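ABC transporter binding protein AcbH (Actinoplanes, PDB 3OO8) binds beta-D-galactopyranose with an exclusive preference, as the extracellular solute receptor of an ABC transporter. Local coordinates at residues 199-204 with 223-228; 216-221 with 405-410. The protein carries 2 engineered substitutions. All blocks are in the same frame, centred on the assembly; numbering follows the deposited sequence.

Contact 1 (199-204 with 223-228); sequences LRINGY and TKVFDQ
Ile201 lays its two branches against Lys224, Val225 and Gln228 where the C-terminal end of helix 191-201 packs on helix 220-232, a helix-helix contact near the surface of the class 2 solute-binding-protein fold. The longer branch, with CG1 anti to the carbonyl carbon (chi1 -65°) and CD1 extended beyond it, reaches the partner helix between Val225 and Gln228: CD1 lies 3.7 Å from Gln228 CB and 4.0 Å from Val225 CA. The Gln228 chain, bent at chi2, folds past this methyl, with OE1 3.9 Å from Ile201 CD1. Ile287 touches both Ile201 and Gln228. The shorter branch takes the other neighbour, Ile201 CG2 standing 3.8 Å from Lys224 CE. The bend at chi3 (-34°) carries the lysine chain past this second methyl and turns its ammonium group to the Asn202 amide. That amide also meets Val225 CG2, the two side chains crossing at a slant, and the valine itself packs on Phe194, Leu197 and Asn198 of helix 191-201. Replacing Asn202 by an alanine is likely to leave Lys224 NZ without this polar neighbour and to uncover one flank of Val225. Ile201 O, which also accepts from Asn288 ND2, is tied to the lysine by one water: it donates to Ile201 O over 3.3 Å and accepts from Lys224 NZ over 3.1 Å.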
ATOM      1  N   LEU A 199      -9.594  -3.843  -8.668  1.00  9.79           N
ATOM      2  CA  LEU A 199      -9.842  -2.377  -8.680  1.00  9.21           C
ATOM      3  C   LEU A 199     -10.173  -1.858 -10.077  1.00  9.45           C
ATOM      4  O   LEU A 199     -10.912  -0.899 -10.208  1.00 10.92           O
ATOM      5  CB  LEU A 199      -8.598  -1.627  -8.199  1.00  9.26           C
ATOM      6  CG  LEU A 199      -8.245  -1.820  -6.723  1.00 10.22           C
ATOM      7  CD1 LEU A 199      -6.892  -1.237  -6.363  1.00 10.33           C
ATOM      8  CD2 LEU A 199      -9.336  -1.195  -5.842  1.00  9.06           C
ATOM      9  N   ARG A 200      -9.563  -2.455 -11.104  1.00  9.56           N
ATOM     10  CA  ARG A 200      -9.784  -2.007 -12.488  1.00  8.07           C
ATOM     11  C   ARG A 200     -11.055  -2.579 -13.113  1.00  9.73           C
ATOM     12  O   ARG A 200     -11.631  -1.913 -13.967  1.00 13.34           O
ATOM     13  CB  ARG A 200      -8.600  -2.453 -13.354  1.00  7.85           C
ATOM     14  CG  ARG A 200      -7.353  -1.652 -13.019  1.00  7.68           C
ATOM     15  CD  ARG A 200      -7.346  -0.263 -13.690  1.00  6.93           C
ATOM     16  NE  ARG A 200      -6.047   0.403 -13.527  1.00  9.50           N
ATOM     17  CZ  ARG A 200      -5.679   1.085 -12.448  1.00  9.98           C
ATOM     18  NH1 ARG A 200      -6.515   1.258 -11.420  1.00  7.20           N
ATOM     19  NH2 ARG A 200      -4.475   1.617 -12.402  1.00  9.96           N
ATOM     20  N   ILE A 201     -11.458  -3.793 -12.723  1.00  9.80           N
ATOM     21  CA  ILE A 201     -12.663  -4.458 -13.288  1.00 10.44           C
ATOM     22  C   ILE A 201     -13.920  -4.115 -12.485  1.00 10.88           C
ATOM     23  O   ILE A 201     -14.941  -3.701 -13.063  1.00 14.03           O
ATOM     24  CB  ILE A 201     -12.475  -5.980 -13.308  1.00 12.94           C
ATOM     25  CG1 ILE A 201     -11.337  -6.284 -14.273  1.00 13.00           C
ATOM     26  CG2 ILE A 201     -13.734  -6.714 -13.827  1.00 12.01           C
ATOM     27  CD1 ILE A 201     -10.806  -7.715 -14.164  1.00 15.56           C
ATOM     28  N   ASN A 202     -13.814  -4.290 -11.159  1.00 10.77           N
ATOM     29  CA  ASN A 202     -14.948  -4.157 -10.237  1.00 11.01           C
ATOM     30  C   ASN A 202     -15.015  -2.869  -9.420  1.00 11.22           C
ATOM     31  O   ASN A 202     -16.089  -2.496  -8.922  1.00 12.00           O
ATOM     32  CB  ASN A 202     -15.024  -5.379  -9.314  1.00  9.58           C
ATOM     33  CG  ASN A 202     -15.173  -6.681 -10.091  1.00 11.28           C
ATOM     34  OD1 ASN A 202     -14.368  -7.618  -9.932  1.00 16.52           O
ATOM     35  ND2 ASN A 202     -16.146  -6.719 -10.987  1.00 10.52           N
ATOM     36  N   GLY A 203     -13.873  -2.198  -9.251  1.00 12.59           N
ATOM     37  CA  GLY A 203     -13.845  -0.927  -8.574  1.00 11.21           C
ATOM     38  C   GLY A 203     -13.509  -1.043  -7.095  1.00 11.40           C
ATOM     39  O   GLY A 203     -13.429  -2.141  -6.538  1.00 12.79           O
ATOM     40  N   TYR A 204     -13.311   0.118  -6.466  1.00 11.24           N
ATOM     41  CA  TYR A 204     -12.811   0.193  -5.085  1.00 10.88           C
ATOM     42  C   TYR A 204     -13.844  -0.291  -4.071  1.00 11.06           C
ATOM     43  O   TYR A 204     -13.535  -1.069  -3.160  1.00 10.76           O
ATOM     44  CB  TYR A 204     -12.437   1.641  -4.746  1.00 11.60           C
ATOM     45  CG  TYR A 204     -11.926   1.833  -3.335  1.00 10.80           C
ATOM     46  CD1 TYR A 204     -10.594   1.629  -3.018  1.00 11.87           C
ATOM     47  CD2 TYR A 204     -12.771   2.285  -2.336  1.00 14.07           C
ATOM     48  CE1 TYR A 204     -10.126   1.813  -1.721  1.00 13.79           C
ATOM     49  CE2 TYR A 204     -12.302   2.469  -1.036  1.00 15.68           C
ATOM     50  CZ  TYR A 204     -10.987   2.246  -0.748  1.00 18.64           C
ATOM     51  OH  TYR A 204     -10.546   2.434   0.544  1.00 26.28           O
ATOM     52  N   THR A 223     -14.689 -14.213 -10.322  1.00 12.93           N
ATOM     53  CA  THR A 223     -14.434 -15.038 -11.495  1.00 13.64           C
ATOM     54  C   THR A 223     -13.880 -14.167 -12.607  1.00 12.40           C
ATOM     55  O   THR A 223     -12.935 -14.568 -13.289  1.00 13.05           O
ATOM     56  CB  THR A 223     -15.727 -15.714 -12.016  1.00 12.31           C
ATOM     57  OG1 THR A 223     -16.440 -16.293 -10.909  1.00 15.36           O
ATOM     58  CG2 THR A 223     -15.348 -16.825 -13.015  1.00 12.93           C
ATOM     59  N   LYS A 224     -14.424 -12.976 -12.755  1.00 12.41           N
ATOM     60  CA  LYS A 224     -13.985 -12.062 -13.811  1.00 13.37           C
ATOM     61  C   LYS A 224     -12.557 -11.604 -13.616  1.00 14.59           C
ATOM     62  O   LYS A 224     -11.823 -11.425 -14.604  1.00 15.16           O
ATOM     63  CB  LYS A 224     -14.907 -10.868 -13.917  1.00 16.85           C
ATOM     64  CG  LYS A 224     -16.266 -11.153 -14.539  1.00 22.10           C
ATOM     65  CD  LYS A 224     -17.033  -9.859 -14.592  1.00 29.92           C
ATOM     66  CE  LYS A 224     -16.659  -9.035 -13.369  1.00 31.82           C
ATOM     67  NZ  LYS A 224     -17.653  -8.026 -12.992  1.00 27.56           N
ATOM     68  N   VAL A 225     -12.165 -11.383 -12.360  1.00 12.29           N
ATOM     69  CA  VAL A 225     -10.752 -11.098 -12.059  1.00 12.18           C
ATOM     70  C   VAL A 225      -9.819 -12.198 -12.537  1.00 12.60           C
ATOM     71  O   VAL A 225      -8.833 -11.941 -13.230  1.00 11.84           O
ATOM     72  CB  VAL A 225     -10.511 -10.802 -10.561  1.00 13.03           C
ATOM     73  CG1 VAL A 225      -8.993 -10.774 -10.245  1.00 13.38           C
ATOM     74  CG2 VAL A 225     -11.178  -9.503 -10.164  1.00 14.21           C
ATOM     75  N   PHE A 226     -10.149 -13.432 -12.192  1.00 10.53           N
ATOM     76  CA  PHE A 226      -9.286 -14.548 -12.555  1.00 11.62           C
ATOM     77  C   PHE A 226      -9.302 -14.840 -14.056  1.00 12.05           C
ATOM     78  O   PHE A 226      -8.277 -15.258 -14.641  1.00 14.19           O
ATOM     79  CB  PHE A 226      -9.587 -15.775 -11.674  1.00 11.33           C
ATOM     80  CG  PHE A 226      -8.994 -15.692 -10.264  1.00 11.00           C
ATOM     81  CD1 PHE A 226      -7.625 -15.811 -10.048  1.00 12.36           C
ATOM     82  CD2 PHE A 226      -9.829 -15.523  -9.159  1.00 12.71           C
ATOM     83  CE1 PHE A 226      -7.090 -15.736  -8.759  1.00 13.84           C
ATOM     84  CE2 PHE A 226      -9.302 -15.473  -7.866  1.00 12.58           C
ATOM     85  CZ  PHE A 226      -7.949 -15.568  -7.664  1.00 15.48           C
ATOM     86  N   ASP A 227     -10.455 -14.630 -14.679  1.00 13.75           N
ATOM     87  CA  ASP A 227     -10.588 -14.756 -16.139  1.00 14.72           C
ATOM     88  C   ASP A 227      -9.678 -13.751 -16.829  1.00 14.24           C
ATOM     89  O   ASP A 227      -8.978 -14.104 -17.780  1.00 17.04           O
ATOM     90  CB  ASP A 227     -12.042 -14.640 -16.603  1.00 13.97           C
ATOM     91  CG  ASP A 227     -12.855 -15.890 -16.278  1.00 15.44           C
ATOM     92  OD1 ASP A 227     -12.272 -16.964 -16.069  1.00 18.10           O
ATOM     93  OD2 ASP A 227     -14.100 -15.797 -16.250  1.00 22.93           O
ATOM     94  N   GLN A 228      -9.612 -12.525 -16.308  1.00 12.36           N
ATOM     95  CA  GLN A 228      -8.701 -11.533 -16.892  1.00 12.74           C
ATOM     96  C   GLN A 228      -7.257 -11.962 -16.670  1.00 13.52           C
ATOM     97  O   GLN A 228      -6.384 -11.789 -17.529  1.00 13.14           O
ATOM     98  CB  GLN A 228      -8.927 -10.143 -16.266  1.00 12.13           C
ATOM     99  CG  GLN A 228      -8.438  -8.987 -17.155  1.00 12.97           C
ATOM    100  CD  GLN A 228      -9.514  -8.369 -18.065  1.00 16.81           C
ATOM    101  OE1 GLN A 228     -10.718  -8.635 -17.935  1.00 18.63           O
ATOM    102  NE2 GLN A 228      -9.076  -7.480 -18.957  1.00 12.90           N
TER
HETATM  103  O   HOH W   1     -17.978  -4.956 -12.922  1.00 45.73           O

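Contact 2 (216-221 with 405-410); sequences PWTDPG and SAEDQA
Trp217, Pro216 and Thr218 pack against Ala406, Glu407 and Ala410 in a largely buried turn-on-helix contact, where the lead-in to helix 220-232 meets helix 396-413 near the C terminus. The tryptophan meets two alanine methyls one helical turn apart, both oblique to its ring: Ala406 CB is 3.7 Å from Trp217 CB and equally near CG, while Ala410 CB comes 3.8 Å from Trp217 CD1. Leu210 and Met211 of helix 204-212 and Met383 of helix 377-392 also touch the tryptophan, wedging it among three helices. Residues 216 to 219 form a type I beta turn, closed by Asp219 N donating to Pro216 O, and Asp219 then serves as N-cap of helix 220-232. Its OD2 takes the Gly221 N-H at 2.9 Å, met from above the carboxylate plane, and is also bonded to Tyr206 OH. On the helix side, Glu407 has CG anti to its backbone N (chi1 179°) and bends at chi2, which turns the carboxylate back over the turn. Trp217 N donates to Glu407 OE1 at 2.9 Å with an N-H...O angle of 158°, although the modelled place of that oxygen is doubtful. OE1 also lies at the edge of the indole, in its plane, with ring and carboxylate planes 34° apart. Pro216 CB sits over one face of the carboxylate, 3.6 Å from Glu407 CD. Lower down, Glu407 CB meets Thr218 CG2 at 3.9 Å.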
ATOM      1  N   PRO A 216     -19.147 -12.494  -1.272  1.00 15.39           N
ATOM      2  CA  PRO A 216     -18.390 -13.750  -1.126  1.00 12.67           C
ATOM      3  C   PRO A 216     -17.333 -13.977  -2.210  1.00 12.23           C
ATOM      4  O   PRO A 216     -17.421 -13.380  -3.283  1.00 12.73           O
ATOM      5  CB  PRO A 216     -19.463 -14.828  -1.282  1.00 15.38           C
ATOM      6  CG  PRO A 216     -20.519 -14.183  -2.097  1.00 18.17           C
ATOM      7  CD  PRO A 216     -20.469 -12.694  -1.890  1.00 15.83           C
ATOM      8  N   TRP A 217     -16.352 -14.824  -1.914  1.00 12.71           N
ATOM      9  CA  TRP A 217     -15.294 -15.115  -2.872  1.00 12.12           C
ATOM     10  C   TRP A 217     -15.816 -15.871  -4.061  1.00 14.58           C
ATOM     11  O   TRP A 217     -15.094 -15.989  -5.026  1.00 11.85           O
ATOM     12  CB  TRP A 217     -14.127 -15.848  -2.217  1.00 12.39           C
ATOM     13  CG  TRP A 217     -13.343 -14.892  -1.337  1.00 13.20           C
ATOM     14  CD1 TRP A 217     -13.640 -14.541  -0.050  1.00 14.38           C
ATOM     15  CD2 TRP A 217     -12.216 -14.102  -1.733  1.00 14.39           C
ATOM     16  NE1 TRP A 217     -12.720 -13.605   0.400  1.00 12.37           N
ATOM     17  CE2 TRP A 217     -11.852 -13.312  -0.622  1.00 14.28           C
ATOM     18  CE3 TRP A 217     -11.460 -14.008  -2.922  1.00 17.36           C
ATOM     19  CZ2 TRP A 217     -10.750 -12.441  -0.646  1.00 16.61           C
ATOM     20  CZ3 TRP A 217     -10.346 -13.127  -2.947  1.00 15.61           C
ATOM     21  CH2 TRP A 217     -10.016 -12.361  -1.811  1.00 14.92           C
ATOM     22  N   THR A 218     -17.044 -16.377  -3.978  1.00 13.85           N
ATOM     23  CA  THR A 218     -17.692 -17.081  -5.084  1.00 14.85           C
ATOM     24  C   THR A 218     -18.420 -16.119  -6.016  1.00 15.47           C
ATOM     25  O   THR A 218     -19.026 -16.543  -7.007  1.00 17.63           O
ATOM     26  CB  THR A 218     -18.700 -18.108  -4.551  1.00 14.45           C
ATOM     27  OG1 THR A 218     -19.441 -17.509  -3.471  1.00 16.58           O
ATOM     28  CG2 THR A 218     -17.972 -19.339  -4.058  1.00 17.27           C
ATOM     29  N   ASP A 219     -18.364 -14.824  -5.708  1.00 13.69           N
ATOM     30  CA  ASP A 219     -19.094 -13.852  -6.512  1.00 14.44           C
ATOM     31  C   ASP A 219     -18.581 -13.799  -7.943  1.00 15.49           C
ATOM     32  O   ASP A 219     -17.386 -13.968  -8.161  1.00 14.61           O
ATOM     33  CB  ASP A 219     -18.982 -12.470  -5.892  1.00 14.71           C
ATOM     34  CG  ASP A 219     -19.894 -11.470  -6.557  1.00 16.82           C
ATOM     35  OD1 ASP A 219     -21.093 -11.453  -6.203  1.00 18.32           O
ATOM     36  OD2 ASP A 219     -19.418 -10.675  -7.398  1.00 13.90           O
ATOM     37  N   PRO A 220     -19.474 -13.571  -8.931  1.00 15.62           N
ATOM     38  CA  PRO A 220     -18.939 -13.579 -10.297  1.00 16.17           C
ATOM     39  C   PRO A 220     -17.881 -12.506 -10.564  1.00 16.39           C
ATOM     40  O   PRO A 220     -17.112 -12.659 -11.499  1.00 14.21           O
ATOM     41  CB  PRO A 220     -20.173 -13.302 -11.164  1.00 17.64           C
ATOM     42  CG  PRO A 220     -21.319 -13.848 -10.363  1.00 20.59           C
ATOM     43  CD  PRO A 220     -20.951 -13.617  -8.909  1.00 17.43           C
ATOM     44  N   GLY A 221     -17.866 -11.422  -9.787  1.00 14.54           N
ATOM     45  CA  GLY A 221     -16.830 -10.399 -10.003  1.00 14.99           C
ATOM     46  C   GLY A 221     -15.436 -10.971  -9.786  1.00 12.80           C
ATOM     47  O   GLY A 221     -14.459 -10.485 -10.378  1.00 13.09           O
ATOM     48  N   SER A 405     -12.595 -22.663  -2.228  1.00 14.64           N
ATOM     49  CA  SER A 405     -11.664 -22.710  -1.099  1.00 15.21           C
ATOM     50  C   SER A 405     -11.557 -21.371  -0.363  1.00 14.63           C
ATOM     51  O   SER A 405     -11.561 -21.303   0.871  1.00 15.95           O
ATOM     52  CB  SER A 405     -10.288 -23.184  -1.529  1.00 17.71           C
ATOM     53  OG  SER A 405     -10.314 -24.527  -1.994  1.00 21.48           O
ATOM     54  N   ALA A 406     -11.509 -20.286  -1.128  1.00 13.61           N
ATOM     55  CA  ALA A 406     -11.425 -18.962  -0.508  1.00 11.95           C
ATOM     56  C   ALA A 406     -12.689 -18.618   0.278  1.00 13.33           C
ATOM     57  O   ALA A 406     -12.595 -18.106   1.396  1.00 13.51           O
ATOM     58  CB  ALA A 406     -11.158 -17.903  -1.606  1.00 11.35           C
ATOM     59  N   GLU A 407     -13.852 -18.932  -0.279  1.00 11.59           N
ATOM     60  CA  GLU A 407     -15.103 -18.633   0.405  1.00 12.73           C
ATOM     61  C   GLU A 407     -15.239 -19.454   1.684  1.00 15.69           C
ATOM     62  O   GLU A 407     -15.727 -18.950   2.701  1.00 15.01           O
ATOM     63  CB  GLU A 407     -16.297 -18.886  -0.521  1.00 14.98           C
ATOM     64  CG  GLU A 407     -17.657 -18.614   0.130  1.00 16.58           C
ATOM     65  CD  GLU A 407     -17.785 -17.256   0.813  1.00 19.93           C
ATOM     66  OE1 GLU A 407     -17.010 -16.307   0.522  1.00 16.84           O
ATOM     67  OE2 GLU A 407     -18.701 -17.122   1.662  1.00 22.49           O
ATOM     68  N   ASP A 408     -14.833 -20.711   1.628  1.00 15.38           N
ATOM     69  CA  ASP A 408     -14.957 -21.558   2.809  1.00 16.72           C
ATOM     70  C   ASP A 408     -14.028 -21.043   3.902  1.00 16.39           C
ATOM     71  O   ASP A 408     -14.393 -21.043   5.086  1.00 17.98           O
ATOM     72  CB  ASP A 408     -14.688 -23.022   2.481  1.00 14.69           C
ATOM     73  CG  ASP A 408     -15.787 -23.650   1.625  1.00 16.73           C
ATOM     74  OD1 ASP A 408     -16.888 -23.080   1.508  1.00 20.61           O
ATOM     75  OD2 ASP A 408     -15.537 -24.765   1.140  1.00 16.73           O
ATOM     76  N   GLN A 409     -12.838 -20.590   3.505  1.00 16.02           N
ATOM     77  CA  GLN A 409     -11.882 -20.027   4.481  1.00 16.14           C
ATOM     78  C   GLN A 409     -12.514 -18.773   5.065  1.00 15.29           C
ATOM     79  O   GLN A 409     -12.526 -18.570   6.287  1.00 14.78           O
ATOM     80  CB  GLN A 409     -10.522 -19.706   3.826  1.00 16.11           C
ATOM     81  CG  GLN A 409      -9.626 -20.888   3.541  1.00 20.34           C
ATOM     82  CD  GLN A 409      -8.828 -21.298   4.756  1.00 23.97           C
ATOM     83  OE1 GLN A 409      -8.936 -20.676   5.810  1.00 23.99           O
ATOM     84  NE2 GLN A 409      -8.041 -22.352   4.628  1.00 23.84           N
ATOM     85  N   ALA A 410     -13.067 -17.937   4.189  1.00 13.61           N
ATOM     86  CA  ALA A 410     -13.677 -16.693   4.632  1.00 13.74           C
ATOM     87  C   ALA A 410     -14.799 -16.927   5.618  1.00 15.67           C
ATOM     88  O   ALA A 410     -14.921 -16.182   6.585  1.00 16.70           O
ATOM     89  CB  ALA A 410     -14.180 -15.857   3.465  1.00 12.84           C
TER

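Overall arrangement
From the N terminus, the chain first reaches 199-204 at the end of helix 191-201, passes through helix 204-212 and makes the turn at the start of 216-221. It then enters helix 220-232, where 223-228 closes contact 1 over an 18-residue loop. Contact 2 closes far later, when helix 396-413 returns to that turn after 183 intervening residues. The segments alternate along the sequence, so the two closures cross. The turn leading into helix 220-232 makes contact 2, and the following turns of that helix make contact 1; the centres lie 14 Å apart, and Asn202 touches Gly221 between them. Contact 1 joins helices 191-201 and 220-232; contact 2 ties the lead-in to helix 396-413.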